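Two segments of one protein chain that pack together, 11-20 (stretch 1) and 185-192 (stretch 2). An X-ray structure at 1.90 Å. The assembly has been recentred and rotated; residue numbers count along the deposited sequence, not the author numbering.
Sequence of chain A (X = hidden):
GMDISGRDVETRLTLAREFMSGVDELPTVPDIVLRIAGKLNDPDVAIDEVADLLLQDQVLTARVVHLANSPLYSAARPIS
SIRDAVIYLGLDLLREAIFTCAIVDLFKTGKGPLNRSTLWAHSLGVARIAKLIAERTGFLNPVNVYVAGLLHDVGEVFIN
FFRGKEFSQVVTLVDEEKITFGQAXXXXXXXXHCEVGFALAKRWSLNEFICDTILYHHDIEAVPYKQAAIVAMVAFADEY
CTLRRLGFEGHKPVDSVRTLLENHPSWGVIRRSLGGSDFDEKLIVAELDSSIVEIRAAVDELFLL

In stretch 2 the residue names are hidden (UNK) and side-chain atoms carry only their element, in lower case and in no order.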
# COMPACT_ATOMS: atom_id res chain seq x y z
N THR A 11 -1.85 23.76 -6.32
CA THR A 11 -2.45 23.77 -7.65
C THR A 11 -2.87 22.36 -8.04
O THR A 11 -3.98 22.12 -8.47
CB THR A 11 -1.48 24.38 -8.71
OG1 THR A 11 -1.31 25.77 -8.42
CG2 THR A 11 -2.01 24.21 -10.15
N ARG A 12 -1.95 21.43 -7.90
CA ARG A 12 -2.24 20.01 -8.13
C ARG A 12 -3.27 19.46 -7.14
O ARG A 12 -4.09 18.64 -7.51
CB ARG A 12 -0.94 19.19 -8.10
CG ARG A 12 -0.10 19.33 -9.36
CD ARG A 12 1.37 19.45 -9.05
NE ARG A 12 1.80 18.41 -8.13
CZ ARG A 12 2.71 18.54 -7.16
NH1 ARG A 12 3.33 19.70 -6.97
NH2 ARG A 12 2.99 17.51 -6.37
N LEU A 13 -3.21 19.91 -5.87
CA LEU A 13 -4.20 19.46 -4.88
C LEU A 13 -5.57 20.05 -5.20
O LEU A 13 -6.55 19.32 -5.15
CB LEU A 13 -3.77 19.75 -3.43
CG LEU A 13 -2.67 18.86 -2.84
CD1 LEU A 13 -2.15 19.46 -1.54
CD2 LEU A 13 -3.16 17.44 -2.61
N THR A 14 -5.64 21.33 -5.61
CA THR A 14 -6.91 21.93 -6.03
C THR A 14 -7.49 21.18 -7.22
O THR A 14 -8.66 20.82 -7.22
CB THR A 14 -6.75 23.45 -6.38
OG1 THR A 14 -6.45 24.16 -5.18
CG2 THR A 14 -7.99 24.01 -6.98
N LEU A 15 -6.67 20.91 -8.22
CA LEU A 15 -7.11 20.15 -9.41
C LEU A 15 -7.58 18.76 -8.99
O LEU A 15 -8.59 18.27 -9.49
CB LEU A 15 -5.99 20.06 -10.46
CG LEU A 15 -5.72 21.33 -11.26
CD1 LEU A 15 -4.43 21.14 -12.06
CD2 LEU A 15 -6.94 21.68 -12.16
N ALA A 16 -6.85 18.12 -8.07
CA ALA A 16 -7.28 16.83 -7.54
C ALA A 16 -8.68 16.93 -6.90
O ALA A 16 -9.55 16.08 -7.19
CB ALA A 16 -6.24 16.21 -6.51
N ARG A 17 -8.92 17.95 -6.06
CA ARG A 17 -10.28 18.06 -5.46
C ARG A 17 -11.35 18.28 -6.50
O ARG A 17 -12.37 17.61 -6.49
CB ARG A 17 -10.37 19.07 -4.34
CG ARG A 17 -9.59 18.61 -3.12
CD ARG A 17 -9.72 19.64 -2.01
NE ARG A 17 -9.37 20.98 -2.48
CZ ARG A 17 -8.18 21.57 -2.36
NH1 ARG A 17 -7.14 20.99 -1.78
NH2 ARG A 17 -8.04 22.79 -2.85
N GLU A 18 -11.07 19.11 -7.50
CA GLU A 18 -12.06 19.30 -8.60
C GLU A 18 -12.30 18.02 -9.39
O GLU A 18 -13.43 17.70 -9.79
CB GLU A 18 -11.59 20.38 -9.58
CG GLU A 18 -11.24 21.73 -8.93
CD GLU A 18 -12.47 22.56 -8.50
OE1 GLU A 18 -13.62 22.10 -8.69
OE2 GLU A 18 -12.26 23.68 -7.97
N PHE A 19 -11.23 17.25 -9.60
CA PHE A 19 -11.36 15.93 -10.26
C PHE A 19 -12.31 15.00 -9.47
O PHE A 19 -13.00 14.17 -10.05
CB PHE A 19 -9.95 15.28 -10.35
CG PHE A 19 -9.82 14.21 -11.41
CD1 PHE A 19 -9.69 14.55 -12.76
CD2 PHE A 19 -9.72 12.88 -11.06
CE1 PHE A 19 -9.50 13.57 -13.75
CE2 PHE A 19 -9.54 11.90 -12.04
CZ PHE A 19 -9.43 12.26 -13.39
N MSE A 20 -12.32 15.09 -8.14
CA MSE A 20 -13.25 14.25 -7.38
C MSE A 20 -14.72 14.82 -7.33
O MSE A 20 -15.68 14.06 -7.36
CB MSE A 20 -12.72 14.05 -5.99
CG MSE A 20 -11.60 13.11 -5.98
SE MSE A 20 -10.72 13.26 -4.30
CE MSE A 20 -11.92 12.92 -3.11
N UNK A 185 -0.83 11.02 -16.17
CA UNK A 185 -1.84 11.70 -15.39
C UNK A 185 -1.58 13.22 -15.34
O UNK A 185 -2.48 14.05 -15.52
c UNK A 185 -2.28 8.92 -12.75
c UNK A 185 -2.53 9.72 -13.99
o UNK A 185 -1.71 9.43 -11.74
o UNK A 185 -2.58 7.72 -12.84
c UNK A 185 -1.90 11.09 -13.97
N UNK A 186 -0.34 13.57 -15.09
CA UNK A 186 0.04 14.96 -15.00
C UNK A 186 -0.30 15.73 -16.30
O UNK A 186 -0.82 16.85 -16.27
c UNK A 186 1.42 17.29 -13.57
c UNK A 186 1.54 15.05 -14.71
o UNK A 186 0.85 16.71 -12.61
o UNK A 186 1.45 18.54 -13.71
c UNK A 186 2.11 16.45 -14.61
N UNK A 187 -0.02 15.09 -17.43
CA UNK A 187 -0.24 15.69 -18.73
C UNK A 187 -1.73 15.80 -19.05
O UNK A 187 -2.17 16.85 -19.48
c UNK A 187 3.38 13.66 -22.42
c UNK A 187 1.17 14.73 -22.22
c UNK A 187 0.43 15.53 -21.19
n UNK A 187 4.63 13.54 -22.00
c UNK A 187 0.44 14.85 -19.81
n UNK A 187 2.94 12.91 -23.43
n UNK A 187 2.56 14.53 -21.83
N UNK A 188 -2.47 14.71 -18.84
CA UNK A 188 -3.87 14.67 -19.17
C UNK A 188 -4.79 15.39 -18.17
O UNK A 188 -5.85 15.86 -18.58
c UNK A 188 -4.35 13.22 -19.35
c UNK A 188 -3.85 13.44 -21.80
c UNK A 188 -4.17 11.16 -20.82
c UNK A 188 -3.67 12.57 -20.56
N UNK A 189 -4.39 15.46 -16.89
CA UNK A 189 -5.25 16.04 -15.85
C UNK A 189 -4.64 17.21 -15.07
O UNK A 189 -5.32 17.81 -14.27
c UNK A 189 -7.09 11.30 -16.48
c UNK A 189 -6.13 13.69 -15.43
c UNK A 189 -5.63 14.97 -14.84
c UNK A 189 -5.79 12.47 -14.86
c UNK A 189 -6.99 13.69 -16.52
c UNK A 189 -7.45 12.50 -17.05
c UNK A 189 -6.25 11.28 -15.38
N UNK A 190 -3.35 17.50 -15.24
CA UNK A 190 -2.64 18.48 -14.35
C UNK A 190 -2.48 18.12 -12.88
O UNK A 190 -2.12 18.95 -12.05
N UNK A 191 -2.75 16.87 -12.54
CA UNK A 191 -2.62 16.37 -11.17
C UNK A 191 -2.43 14.86 -11.31
O UNK A 191 -2.62 14.32 -12.39
c UNK A 191 -3.84 16.71 -10.29
c UNK A 191 -5.10 15.90 -10.66
o UNK A 191 -3.52 16.45 -8.91
N UNK A 192 -2.07 14.17 -10.23
CA UNK A 192 -1.90 12.72 -10.29
C UNK A 192 -2.66 11.96 -9.19
O UNK A 192 -3.29 12.56 -8.30
o UNK A 192 0.01 12.22 -8.87
c UNK A 192 -0.40 12.39 -10.23

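Position 185 carries three carbons in an unbranched run, the third bearing two oxygens, and its side chain does not reach stretch 1. A carboxylate at the end of two methylenes is glutamate, so this is Glu185.

Position 186 repeats the pattern, three carbons with two oxygens on the last. Its CA-to-CB bond points sideways, yet the end of the side chain comes nearer, and one carboxylate oxygen lies 4.3 Å from Arg12 CG. This is Glu186, and the oxygen is OE1.

Position 187 has three carbons, a nitrogen, then a carbon carrying two more nitrogens, all out of reach of stretch 1. That guanidinium identifies Arg187.

At 188 there are four carbons, forked at the second, with no contact to stretch 1. This is a leucine skeleton, since isoleucine would branch at the first: Leu188.

Position 189 shows one carbon followed by a ring of six carbons. Its CA-to-CB bond points toward stretch 1, and a ring carbon lies 3.7 Å from Phe19 CE1. No oxygen is attached to the ring, which excludes tyrosine and gives Phe189; the ring carbon is CD1.

Position 190 has no side-chain atoms. Its backbone O lies 3.2 Å from Leu15 CD1 and 3.4 Å from Arg12 CG. Its phi of 65° is favourable to glycine, and an ideal CB built here would fall 2.9 Å from Leu15 CD1, a clash. This is Gly190, the first residue to leave helical geometry.

Position 191 has one carbon carrying an oxygen and a carbon. The side-chain oxygen lies 2.7 Å from Arg12 O and 3.6 Å from Ala16 CB, while CB is 4.0 Å from Leu15 CB. Beta-branching with a single hydroxyl defines Thr191, whose OG1 donates a hydrogen bond to Arg12 O.

Position 192 holds one carbon and one oxygen, which make no contact with stretch 1, hence Ser192. It occupies an N-cap position, and its side chain caps a backbone nitrogen just past the stretch.

The contact buries 345 Å² in total and centres on the end of the second helix and the turn after it. The helix axes approach no closer than 12.0 Å, whereas Arg12 CA and Thr191 CA are 4.8 Å apart, so the turn supplies the close backbone approach. There the Thr191 hydroxyl reaches a carbonyl that also accepts the helical bond from Ala16 N, at 2.9 Å to Arg12 O. One helical turn beyond Leu15, Phe19 meets Phe189 obliquely: ring centroids are 4.7 Å apart, planes are inclined at 44°, and Phe19 CE1 lies over one face of the Phe189 ring.

Stretch 2 185-192: EERLFGTS
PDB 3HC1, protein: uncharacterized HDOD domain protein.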